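Local structure of galectin (Ovis aries, 6N44) at residues A[8-14]-A[123-129]; A[36-42]-A[54-60]; A[77-83]-A[110-114]. The protein binds beta-D-galactose as a galectin-family lectin, and its oligomeric assembly is critical for anti-parasitic activity in sheep. All coordinates share one frame; numbering follows the deposited sequence.

Interaction 1: A[8-14]-A[123-129]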
loop_
_atom_site.group_PDB
_atom_site.type_symbol
_atom_site.label_atom_id
_atom_site.label_comp_id
_atom_site.label_asym_id
_atom_site.label_seq_id
_atom_site.Cartn_x
_atom_site.Cartn_y
_atom_site.Cartn_z
ATOM N N ASN A 8 -6.745 -22.811 -2.615
ATOM C CA ASN A 8 -7.781 -22.055 -3.310
ATOM C C ASN A 8 -9.106 -22.748 -3.037
ATOM O O ASN A 8 -9.314 -23.865 -3.493
ATOM C CB ASN A 8 -7.482 -21.984 -4.814
ATOM C CG ASN A 8 -8.603 -21.331 -5.617
ATOM O OD1 ASN A 8 -9.626 -20.887 -5.076
ATOM N ND2 ASN A 8 -8.410 -21.270 -6.919
ATOM N N PRO A 9 -10.022 -22.081 -2.311
ATOM C CA PRO A 9 -9.976 -20.690 -1.825
ATOM C C PRO A 9 -8.904 -20.410 -0.766
ATOM O O PRO A 9 -8.475 -21.296 -0.020
ATOM C CB PRO A 9 -11.382 -20.473 -1.225
ATOM C CG PRO A 9 -12.228 -21.583 -1.814
ATOM C CD PRO A 9 -11.300 -22.735 -1.982
ATOM N N TYR A 10 -8.465 -19.159 -0.757
ATOM C CA TYR A 10 -7.487 -18.632 0.182
ATOM C C TYR A 10 -8.226 -17.724 1.148
ATOM O O TYR A 10 -8.986 -16.858 0.712
ATOM C CB TYR A 10 -6.411 -17.834 -0.553
ATOM C CG TYR A 10 -5.412 -17.137 0.335
ATOM C CD1 TYR A 10 -4.201 -17.741 0.648
ATOM C CD2 TYR A 10 -5.685 -15.864 0.874
ATOM C CE1 TYR A 10 -3.269 -17.096 1.491
ATOM C CE2 TYR A 10 -4.778 -15.217 1.694
ATOM C CZ TYR A 10 -3.572 -15.838 1.998
ATOM O OH TYR A 10 -2.680 -15.199 2.815
ATOM N N LEU A 11 -8.015 -17.924 2.446
ATOM C CA LEU A 11 -8.649 -17.113 3.475
ATOM C C LEU A 11 -7.579 -16.455 4.325
ATOM O O LEU A 11 -6.571 -17.094 4.663
ATOM C CB LEU A 11 -9.560 -17.951 4.403
ATOM C CG LEU A 11 -10.726 -18.723 3.790
ATOM C CD1 LEU A 11 -11.461 -19.451 4.908
ATOM C CD2 LEU A 11 -11.663 -17.794 3.035
ATOM N N GLN A 12 -7.820 -15.198 4.711
ATOM C CA GLN A 12 -6.921 -14.517 5.644
ATOM C C GLN A 12 -7.693 -13.510 6.483
ATOM O O GLN A 12 -8.253 -12.553 5.936
ATOM C CB GLN A 12 -5.789 -13.800 4.911
ATOM C CG GLN A 12 -4.769 -13.194 5.859
ATOM C CD GLN A 12 -3.620 -12.538 5.118
ATOM O OE1 GLN A 12 -3.123 -13.081 4.129
ATOM N NE2 GLN A 12 -3.202 -11.354 5.582
ATOM N N SER A 13 -7.681 -13.700 7.803
ATOM C CA SER A 13 -8.174 -12.667 8.704
ATOM C C SER A 13 -7.370 -11.380 8.512
ATOM O O SER A 13 -6.140 -11.411 8.425
ATOM C CB SER A 13 -8.054 -13.117 10.160
ATOM O OG SER A 13 -8.753 -14.315 10.429
ATOM N N VAL A 14 -8.071 -10.238 8.475
ATOM C CA VAL A 14 -7.449 -8.927 8.268
ATOM C C VAL A 14 -8.121 -7.874 9.144
ATOM O O VAL A 14 -9.273 -8.019 9.559
ATOM C CB VAL A 14 -7.539 -8.470 6.797
ATOM C CG1 VAL A 14 -6.738 -9.399 5.865
ATOM C CG2 VAL A 14 -9.027 -8.393 6.371
ATOM N N LYS A 123 -13.299 -8.117 8.035
ATOM C CA LYS A 123 -12.522 -8.985 8.908
ATOM C C LYS A 123 -11.911 -10.176 8.200
ATOM O O LYS A 123 -11.131 -10.898 8.825
ATOM C CB LYS A 123 -13.387 -9.525 10.059
ATOM C CG LYS A 123 -14.105 -8.472 10.880
ATOM C CD LYS A 123 -13.139 -7.635 11.658
ATOM C CE LYS A 123 -13.832 -6.394 12.222
ATOM N NZ LYS A 123 -12.850 -5.464 12.856
ATOM N N MET A 124 -12.250 -10.422 6.933
ATOM C CA MET A 124 -11.859 -11.663 6.274
ATOM C C MET A 124 -11.642 -11.382 4.796
ATOM O O MET A 124 -12.550 -10.893 4.111
ATOM C CB MET A 124 -12.933 -12.739 6.468
ATOM C CG MET A 124 -12.654 -14.039 5.745
ATOM S SD MET A 124 -11.097 -14.732 6.327
ATOM C CE MET A 124 -11.482 -15.015 8.060
ATOM N N LEU A 125 -10.448 -11.688 4.321
ATOM C CA LEU A 125 -10.101 -11.616 2.910
ATOM C C LEU A 125 -10.236 -13.012 2.306
ATOM O O LEU A 125 -9.772 -13.990 2.892
ATOM C CB LEU A 125 -8.675 -11.084 2.742
ATOM C CG LEU A 125 -8.132 -11.116 1.304
ATOM C CD1 LEU A 125 -8.834 -10.080 0.447
ATOM C CD2 LEU A 125 -6.613 -10.912 1.270
ATOM N N ASP A 126 -10.891 -13.101 1.154
ATOM C CA ASP A 126 -11.203 -14.381 0.518
ATOM C C ASP A 126 -10.857 -14.244 -0.952
ATOM O O ASP A 126 -11.450 -13.416 -1.654
ATOM C CB ASP A 126 -12.692 -14.747 0.709
ATOM C CG ASP A 126 -13.093 -16.088 0.064
ATOM O OD1 ASP A 126 -12.636 -16.444 -1.047
ATOM O OD2 ASP A 126 -13.927 -16.790 0.660
ATOM N N VAL A 127 -9.893 -15.037 -1.412
ATOM C CA VAL A 127 -9.452 -15.030 -2.798
ATOM C C VAL A 127 -9.727 -16.411 -3.373
ATOM O O VAL A 127 -9.286 -17.420 -2.803
ATOM C CB VAL A 127 -7.957 -14.678 -2.919
ATOM C CG1 VAL A 127 -7.518 -14.700 -4.385
ATOM C CG2 VAL A 127 -7.653 -13.322 -2.247
ATOM N N ARG A 128 -10.432 -16.456 -4.504
ATOM C CA ARG A 128 -10.783 -17.731 -5.122
ATOM C C ARG A 128 -11.029 -17.532 -6.613
ATOM O O ARG A 128 -11.089 -16.404 -7.115
ATOM C CB ARG A 128 -12.019 -18.341 -4.466
ATOM C CG ARG A 128 -13.282 -17.520 -4.644
ATOM C CD ARG A 128 -14.478 -18.241 -3.992
ATOM N NE ARG A 128 -14.339 -18.307 -2.538
ATOM C CZ ARG A 128 -14.862 -19.265 -1.775
ATOM N NH1 ARG A 128 -15.564 -20.252 -2.326
ATOM N NH2 ARG A 128 -14.675 -19.245 -0.458
ATOM N N GLY A 129 -11.188 -18.647 -7.311
ATOM C CA GLY A 129 -11.548 -18.635 -8.711
ATOM C C GLY A 129 -10.842 -19.741 -9.470
ATOM O O GLY A 129 -10.210 -20.632 -8.901
HETATM O O HOH W 1 -11.874 -21.592 -6.030
HETATM O O HOH W 2 -11.409 -13.035 10.469
HETATM O O HOH W 3 -10.395 -6.367 11.778
#
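Asn8 closes one end of the contact with its amide: ND2 gives a hydrogen bond to Gly129 O (2.8 Å, N-H...O 159°), while OD1 accepts from a water that in turn accepts from Gly129 N. Its CG is turned anti to the backbone N (chi1 174°), which carries the amide alongside Gly129, and ND2 also reaches Ile131 O. Pro9, preceded by a cis peptide bond, puts CG over the centre of one face of the Arg128 guanidinium, 3.5 Å from CZ. At its edge that guanidinium is taken by Asp126, side-on, NE to OD1 (2.9 Å) and NH2 to OD2 (2.8 Å). Tyr10 then starts the strand ladder, trading N-H...O bonds both ways with Val127, and its OH donates to Gln12 OE1 on its own strand. Leu11 runs side by side with Asp126, CD2 3.4 Å from OD2. Gln12 repeats the two-way backbone pairing with Leu125. At Ser13, OG and Lys123 O share a water, and Met124 CE lies 3.7 Å from that OG. Val14 N finally bonds to Lys123 O (3.1 Å), and its CG1 packs on Leu125 CB. The ladder thus makes strand 10-13 the outermost strand of the six-stranded galectin sheet, antiparallel to 124-129; the salt bridge within strand 124-129 limits the guanidinium's rotation and presents a flat face to Pro9.

Interaction 2: A[36-42]-A[54-60]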
loop_
_atom_site.group_PDB
_atom_site.type_symbol
_atom_site.label_atom_id
_atom_site.label_comp_id
_atom_site.label_asym_id
_atom_site.label_seq_id
_atom_site.Cartn_x
_atom_site.Cartn_y
_atom_site.Cartn_z
ATOM N N PRO A 36 -12.469 -18.841 -17.203
ATOM C CA PRO A 36 -12.022 -18.738 -15.801
ATOM C C PRO A 36 -12.532 -17.468 -15.118
ATOM O O PRO A 36 -12.602 -16.398 -15.722
ATOM C CB PRO A 36 -10.499 -18.723 -15.929
ATOM C CG PRO A 36 -10.258 -18.113 -17.320
ATOM C CD PRO A 36 -11.351 -18.733 -18.157
ATOM N N GLU A 37 -12.875 -17.592 -13.840
ATOM C CA GLU A 37 -13.327 -16.469 -13.028
ATOM C C GLU A 37 -12.319 -16.188 -11.923
ATOM O O GLU A 37 -11.588 -17.076 -11.483
ATOM C CB GLU A 37 -14.689 -16.759 -12.382
ATOM C CG GLU A 37 -15.681 -17.437 -13.292
ATOM C CD GLU A 37 -17.106 -17.469 -12.734
ATOM O OE1 GLU A 37 -17.302 -17.177 -11.529
ATOM O OE2 GLU A 37 -18.044 -17.774 -13.514
ATOM N N LEU A 38 -12.307 -14.943 -11.473
ATOM C CA LEU A 38 -11.529 -14.505 -10.325
ATOM C C LEU A 38 -12.457 -13.744 -9.390
ATOM O O LEU A 38 -13.256 -12.919 -9.841
ATOM C CB LEU A 38 -10.350 -13.613 -10.781
ATOM C CG LEU A 38 -9.651 -12.775 -9.716
ATOM C CD1 LEU A 38 -9.004 -13.676 -8.651
ATOM C CD2 LEU A 38 -8.625 -11.881 -10.391
ATOM N N GLN A 39 -12.361 -14.017 -8.091
ATOM C CA GLN A 39 -13.251 -13.375 -7.133
ATOM C C GLN A 39 -12.507 -13.055 -5.845
ATOM O O GLN A 39 -11.891 -13.946 -5.252
ATOM C CB GLN A 39 -14.465 -14.257 -6.817
ATOM C CG GLN A 39 -15.427 -13.563 -5.867
ATOM C CD GLN A 39 -16.707 -14.333 -5.731
ATOM O OE1 GLN A 39 -17.558 -14.281 -6.615
ATOM N NE2 GLN A 39 -16.841 -15.077 -4.644
ATOM N N VAL A 40 -12.564 -11.796 -5.412
ATOM C CA VAL A 40 -11.912 -11.358 -4.174
ATOM C C VAL A 40 -12.953 -10.703 -3.278
ATOM O O VAL A 40 -13.585 -9.713 -3.671
ATOM C CB VAL A 40 -10.742 -10.386 -4.421
ATOM C CG1 VAL A 40 -10.107 -9.976 -3.083
ATOM C CG2 VAL A 40 -9.690 -11.007 -5.340
ATOM N N ASP A 41 -13.108 -11.233 -2.069
ATOM C CA ASP A 41 -14.079 -10.728 -1.106
ATOM C C ASP A 41 -13.335 -10.089 0.056
ATOM O O ASP A 41 -12.547 -10.755 0.742
ATOM C CB ASP A 41 -15.000 -11.838 -0.579
ATOM C CG ASP A 41 -16.111 -12.199 -1.563
ATOM O OD1 ASP A 41 -16.218 -11.521 -2.607
ATOM O OD2 ASP A 41 -16.889 -13.150 -1.290
ATOM N N PHE A 42 -13.597 -8.809 0.275
ATOM C CA PHE A 42 -13.317 -8.161 1.552
ATOM C C PHE A 42 -14.605 -8.290 2.355
ATOM O O PHE A 42 -15.530 -7.485 2.213
ATOM C CB PHE A 42 -12.907 -6.708 1.351
ATOM C CG PHE A 42 -11.575 -6.529 0.645
ATOM C CD1 PHE A 42 -11.457 -6.723 -0.721
ATOM C CD2 PHE A 42 -10.444 -6.157 1.361
ATOM C CE1 PHE A 42 -10.225 -6.536 -1.363
ATOM C CE2 PHE A 42 -9.218 -5.987 0.728
ATOM C CZ PHE A 42 -9.110 -6.170 -0.635
ATOM N N PHE A 54 -17.057 -5.411 0.097
ATOM C CA PHE A 54 -16.480 -5.204 -1.230
ATOM C C PHE A 54 -16.161 -6.554 -1.856
ATOM O O PHE A 54 -15.264 -7.266 -1.388
ATOM C CB PHE A 54 -15.234 -4.322 -1.143
ATOM C CG PHE A 54 -14.505 -4.145 -2.448
ATOM C CD1 PHE A 54 -15.200 -3.935 -3.634
ATOM C CD2 PHE A 54 -13.106 -4.162 -2.487
ATOM C CE1 PHE A 54 -14.524 -3.745 -4.832
ATOM C CE2 PHE A 54 -12.414 -3.994 -3.696
ATOM C CZ PHE A 54 -13.127 -3.786 -4.867
ATOM N N ARG A 55 -16.878 -6.892 -2.921
ATOM C CA ARG A 55 -16.564 -8.046 -3.753
ATOM C C ARG A 55 -16.069 -7.546 -5.099
ATOM O O ARG A 55 -16.705 -6.691 -5.726
ATOM C CB ARG A 55 -17.779 -8.972 -3.954
ATOM C CG ARG A 55 -17.598 -9.965 -5.122
ATOM C CD ARG A 55 -18.685 -11.068 -5.190
ATOM N NE ARG A 55 -18.603 -11.953 -4.037
ATOM C CZ ARG A 55 -19.401 -12.995 -3.825
ATOM N NH1 ARG A 55 -20.354 -13.302 -4.698
ATOM N NH2 ARG A 55 -19.231 -13.736 -2.739
ATOM N N PHE A 56 -14.947 -8.091 -5.537
ATOM C CA PHE A 56 -14.370 -7.845 -6.851
ATOM C C PHE A 56 -14.452 -9.147 -7.626
ATOM O O PHE A 56 -13.950 -10.177 -7.160
ATOM C CB PHE A 56 -12.908 -7.380 -6.729
ATOM C CG PHE A 56 -12.171 -7.235 -8.061
ATOM C CD1 PHE A 56 -12.111 -6.011 -8.713
ATOM C CD2 PHE A 56 -11.496 -8.310 -8.624
ATOM C CE1 PHE A 56 -11.412 -5.863 -9.928
ATOM C CE2 PHE A 56 -10.790 -8.173 -9.833
ATOM C CZ PHE A 56 -10.748 -6.940 -10.480
ATOM N N TRP A 57 -15.064 -9.096 -8.805
ATOM C CA TRP A 57 -15.335 -10.278 -9.611
ATOM C C TRP A 57 -14.892 -10.016 -11.036
ATOM O O TRP A 57 -15.187 -8.959 -11.601
ATOM C CB TRP A 57 -16.829 -10.630 -9.576
ATOM C CG TRP A 57 -17.208 -11.820 -10.428
ATOM C CD1 TRP A 57 -17.227 -13.131 -10.043
ATOM C CD2 TRP A 57 -17.637 -11.799 -11.797
ATOM N NE1 TRP A 57 -17.634 -13.928 -11.088
ATOM C CE2 TRP A 57 -17.884 -13.136 -12.178
ATOM C CE3 TRP A 57 -17.825 -10.782 -12.741
ATOM C CZ2 TRP A 57 -18.334 -13.483 -13.455
ATOM C CZ3 TRP A 57 -18.263 -11.131 -14.020
ATOM C CH2 TRP A 57 -18.518 -12.471 -14.359
ATOM N N TYR A 58 -14.180 -10.963 -11.616
ATOM C CA TYR A 58 -13.682 -10.793 -12.969
ATOM C C TYR A 58 -13.934 -12.064 -13.748
ATOM O O TYR A 58 -13.695 -13.162 -13.246
ATOM C CB TYR A 58 -12.171 -10.475 -13.037
ATOM C CG TYR A 58 -11.680 -10.600 -14.469
ATOM C CD1 TYR A 58 -11.866 -9.562 -15.374
ATOM C CD2 TYR A 58 -11.097 -11.776 -14.932
ATOM C CE1 TYR A 58 -11.458 -9.679 -16.695
ATOM C CE2 TYR A 58 -10.691 -11.906 -16.251
ATOM C CZ TYR A 58 -10.876 -10.856 -17.128
ATOM O OH TYR A 58 -10.469 -10.974 -18.444
ATOM N N CYS A 59 -14.380 -11.903 -14.989
ATOM C CA CYS A 59 -14.449 -13.028 -15.911
ATOM C C CYS A 59 -14.589 -12.473 -17.316
ATOM O O CYS A 59 -15.419 -11.586 -17.545
ATOM C CB CYS A 59 -15.621 -13.950 -15.580
ATOM S SG CYS A 59 -15.737 -15.416 -16.643
ATOM N N ASP A 60 -13.745 -12.954 -18.226
ATOM C CA ASP A 60 -13.913 -12.745 -19.667
ATOM C C ASP A 60 -14.085 -11.263 -20.020
ATOM O O ASP A 60 -15.075 -10.848 -20.632
ATOM C CB ASP A 60 -15.096 -13.570 -20.180
ATOM C CG ASP A 60 -15.217 -13.531 -21.690
ATOM O OD1 ASP A 60 -16.355 -13.545 -22.199
ATOM O OD2 ASP A 60 -14.167 -13.479 -22.361
HETATM O O HOH W 4 -12.060 -15.217 -17.993
#
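The hairpin of strands 37-43 and 52-59 lies in the middle of the six-stranded galectin sheet, and its face bearing Asp41 and Arg55 belongs to the galactose site, since Arg55 is one of the residues that bind beta-D-galactose. Arg55 and Asp41 lie side by side as a bidentate, side-on salt bridge: NE meets OD1 at 2.8 Å and NH2 meets OD2 at 2.8 Å, each on a syn lone pair, with carboxylate and guanidinium only 3° from coplanar. The bend at chi3 of Arg55 (-66°) turns the guanidinium back to its cross-strand partner. Over one face of this group lies the Gln39 amide, its plane 16° from that of the guanidinium and NE2 3.3 Å from NH2; both are donors, so this is stacking and not a hydrogen bond. Further along, Trp57 NE1 donates to Glu37 OE1 (3.3 Å), in the plane of the indole but from above the carboxylate plane. Between these polar pairs, Leu38-Tyr58 and Val40-Phe56 are hydrogen-bonded backbone pairs whose side chains point to the other face, where Leu38 CD2 comes to the edge of the Phe56 ring at CE2 (4.3 Å). There Phe42 and Phe54 run side by side, centroids 5.6 Å apart, near parallel but slid so far that they barely overlap, and Phe94 meets Phe42 edge-to-face. With Asp41 using both oxygens on NE and NH2, and Gln39 stacked on a face, the Arg55 guanidinium is fixed in plane and rotation; its charge is probably partly balanced before any sugar arrives.

Interaction 3: A[77-83]-A[110-114]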
loop_
_atom_site.group_PDB
_atom_site.type_symbol
_atom_site.label_atom_id
_atom_site.label_comp_id
_atom_site.label_asym_id
_atom_site.label_seq_id
_atom_site.Cartn_x
_atom_site.Cartn_y
_atom_site.Cartn_z
ATOM N N GLN A 77 -21.175 -1.942 -9.871
ATOM C CA GLN A 77 -20.255 -1.117 -10.642
ATOM C C GLN A 77 -19.550 -2.062 -11.610
ATOM O O GLN A 77 -18.813 -2.955 -11.182
ATOM C CB GLN A 77 -19.263 -0.380 -9.737
ATOM C CG GLN A 77 -18.339 0.557 -10.526
ATOM C CD GLN A 77 -17.323 1.307 -9.660
ATOM O OE1 GLN A 77 -17.497 1.466 -8.444
ATOM N NE2 GLN A 77 -16.254 1.764 -10.293
ATOM N N LYS A 78 -19.792 -1.884 -12.915
ATOM C CA LYS A 78 -19.350 -2.842 -13.922
ATOM C C LYS A 78 -18.516 -2.155 -14.992
ATOM O O LYS A 78 -18.872 -1.068 -15.446
ATOM C CB LYS A 78 -20.547 -3.546 -14.580
ATOM C CG LYS A 78 -20.176 -4.265 -15.863
ATOM C CD LYS A 78 -21.400 -4.785 -16.622
ATOM C CE LYS A 78 -22.040 -5.968 -15.916
ATOM N NZ LYS A 78 -22.852 -6.808 -16.854
ATOM N N LEU A 79 -17.422 -2.797 -15.419
ATOM C CA LEU A 79 -16.580 -2.211 -16.456
ATOM C C LEU A 79 -15.895 -3.302 -17.265
ATOM O O LEU A 79 -15.901 -4.481 -16.901
ATOM C CB LEU A 79 -15.523 -1.266 -15.870
ATOM C CG LEU A 79 -14.486 -1.952 -14.981
ATOM C CD1 LEU A 79 -13.112 -1.316 -15.146
ATOM C CD2 LEU A 79 -14.944 -1.875 -13.543
ATOM N N HIS A 80 -15.295 -2.880 -18.377
ATOM C CA HIS A 80 -14.504 -3.737 -19.245
ATOM C C HIS A 80 -13.023 -3.448 -19.047
ATOM O O HIS A 80 -12.625 -2.294 -18.871
ATOM C CB HIS A 80 -14.857 -3.523 -20.722
ATOM C CG HIS A 80 -16.284 -3.828 -21.055
ATOM N ND1 HIS A 80 -16.657 -4.934 -21.788
ATOM C CD2 HIS A 80 -17.430 -3.168 -20.761
ATOM C CE1 HIS A 80 -17.969 -4.941 -21.932
ATOM N NE2 HIS A 80 -18.463 -3.880 -21.318
ATOM N N THR A 81 -12.208 -4.495 -19.086
ATOM C CA THR A 81 -10.769 -4.318 -19.019
ATOM C C THR A 81 -10.106 -5.453 -19.776
ATOM O O THR A 81 -10.647 -6.558 -19.873
ATOM C CB THR A 81 -10.250 -4.270 -17.569
ATOM O OG1 THR A 81 -8.825 -4.154 -17.579
ATOM C CG2 THR A 81 -10.629 -5.532 -16.820
ATOM N N GLU A 82 -8.931 -5.161 -20.318
ATOM C CA GLU A 82 -8.093 -6.153 -20.966
ATOM C C GLU A 82 -6.909 -6.555 -20.097
ATOM O O GLU A 82 -6.002 -7.239 -20.581
ATOM C CB GLU A 82 -7.613 -5.618 -22.314
ATOM C CG GLU A 82 -8.730 -5.522 -23.339
ATOM C CD GLU A 82 -9.357 -6.883 -23.638
ATOM O OE1 GLU A 82 -8.692 -7.718 -24.297
ATOM O OE2 GLU A 82 -10.510 -7.128 -23.210
ATOM N N ALA A 83 -6.920 -6.165 -18.818
ATOM C CA ALA A 83 -5.749 -6.325 -17.959
ATOM C C ALA A 83 -5.391 -7.787 -17.697
ATOM O O ALA A 83 -4.210 -8.107 -17.525
ATOM C CB ALA A 83 -5.977 -5.604 -16.630
ATOM N N ILE A 110 -6.917 0.196 -12.678
ATOM C CA ILE A 110 -8.044 -0.362 -13.407
ATOM C C ILE A 110 -9.355 0.305 -13.014
ATOM O O ILE A 110 -10.173 0.614 -13.883
ATOM C CB ILE A 110 -8.135 -1.891 -13.207
ATOM C CG1 ILE A 110 -6.854 -2.559 -13.700
ATOM C CG2 ILE A 110 -9.331 -2.451 -13.945
ATOM C CD1 ILE A 110 -6.377 -2.048 -15.024
ATOM N N CYS A 111 -9.584 0.515 -11.717
ATOM C CA CYS A 111 -10.876 1.007 -11.254
ATOM C C CYS A 111 -10.777 1.313 -9.765
ATOM O O CYS A 111 -9.818 0.932 -9.091
ATOM C CB CYS A 111 -12.000 -0.004 -11.524
ATOM S SG CYS A 111 -11.712 -1.686 -10.866
ATOM N N GLN A 112 -11.789 2.015 -9.266
ATOM C CA GLN A 112 -11.900 2.380 -7.862
ATOM C C GLN A 112 -13.322 2.104 -7.391
ATOM O O GLN A 112 -14.271 2.184 -8.173
ATOM C CB GLN A 112 -11.546 3.859 -7.626
ATOM C CG GLN A 112 -10.171 4.290 -8.185
ATOM C CD GLN A 112 -10.162 4.492 -9.708
ATOM O OE1 GLN A 112 -9.380 3.869 -10.432
ATOM N NE2 GLN A 112 -11.027 5.371 -10.192
ATOM N N PHE A 113 -13.463 1.805 -6.098
ATOM C CA PHE A 113 -14.745 1.451 -5.489
ATOM C C PHE A 113 -14.909 2.254 -4.205
ATOM O O PHE A 113 -14.222 1.981 -3.215
ATOM C CB PHE A 113 -14.815 -0.053 -5.196
ATOM C CG PHE A 113 -16.164 -0.535 -4.744
ATOM C CD1 PHE A 113 -17.154 -0.833 -5.673
ATOM C CD2 PHE A 113 -16.449 -0.709 -3.391
ATOM C CE1 PHE A 113 -18.410 -1.288 -5.268
ATOM C CE2 PHE A 113 -17.709 -1.167 -2.984
ATOM C CZ PHE A 113 -18.686 -1.456 -3.934
ATOM N N ALA A 114 -15.821 3.227 -4.219
ATOM C CA ALA A 114 -16.127 4.012 -3.026
ATOM C C ALA A 114 -16.671 3.134 -1.903
ATOM O O ALA A 114 -17.484 2.238 -2.134
ATOM C CB ALA A 114 -17.150 5.098 -3.378
HETATM O O HOH W 5 -17.069 3.688 -6.677
#
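The amide of Gln77 and the ring of Phe113 slide past each other in opposite directions, their planes 17° apart, with Gln77 OE1 3.6 Å from Phe113 CD1 and approaching the ring obliquely. The Phe113 ring is also stacked with Phe54 of the six-stranded sheet and touched by Met65 and Thr67. The amide itself engages the facing strand's backbone, once directly and once through water. NE2 donates to Gln112 O (2.9 Å, N-H...O 145°), nearly along the carbonyl direction but tilted from the amide plane, and OE1 accepts from a water (2.9 Å) that accepts in turn from Ala114 N. In the modelled orientation, a direct and a water-mediated bond thus engage the two ends of the amide. The Gln77 chain is fully extended, which is what lets it span the gap.

That gap is the space between two sheets of the galectin beta-sandwich: strand 77-80 is part of the edge strand 72-80 of the six-stranded sheet, strand 110-114 part of the edge strand 108-114 of the five-stranded one, and their axes run antiparallel 8.8 Å apart, too far for backbone pairing. Leu79 makes the central apolar contact. With chi1 at 65° both of its methyls are directed at Cys111 CB, and CD1 also touches Ile110 O (3.7 Å) and Ile110 CG2. Ile110 and Cys111 both face Val103 in a classic beta bulge. Thr81 crosses Ile110 at about a right angle, OG1 4.0 Å from CG2; the same OG1 accepts from Ala83 N (3.0 Å), which makes an ST turn just after strand 77-80. Ala83, which closes the turn, meets Ile110 CD1 through its CB at 3.9 Å, and both side chains also touch Val105.

Interactions 1 and 2 are neighbours in one sheet, centres about 12 Å apart, joined by probable backbone hydrogen bonds such as Asp126 O to Asp41 N (2.8 Å). Interaction 3 ties that sheet to the opposing one: it lies about 11 Å from interaction 2 between centres, touching it where Phe54 CD1 meets Phe113 CD2 (3.5 Å), but about 21 Å from interaction 1, without contact. Interaction 2 holds a galactose-binding residue, Arg55; the others only lie near the site, which has no galactose in this chain. Between side chains, Arg128 is about 7 Å from Arg55, and Phe113 and Gln77 are each about 6 Å from a further galactose-binding residue, Asn66 and Glu76 respectively.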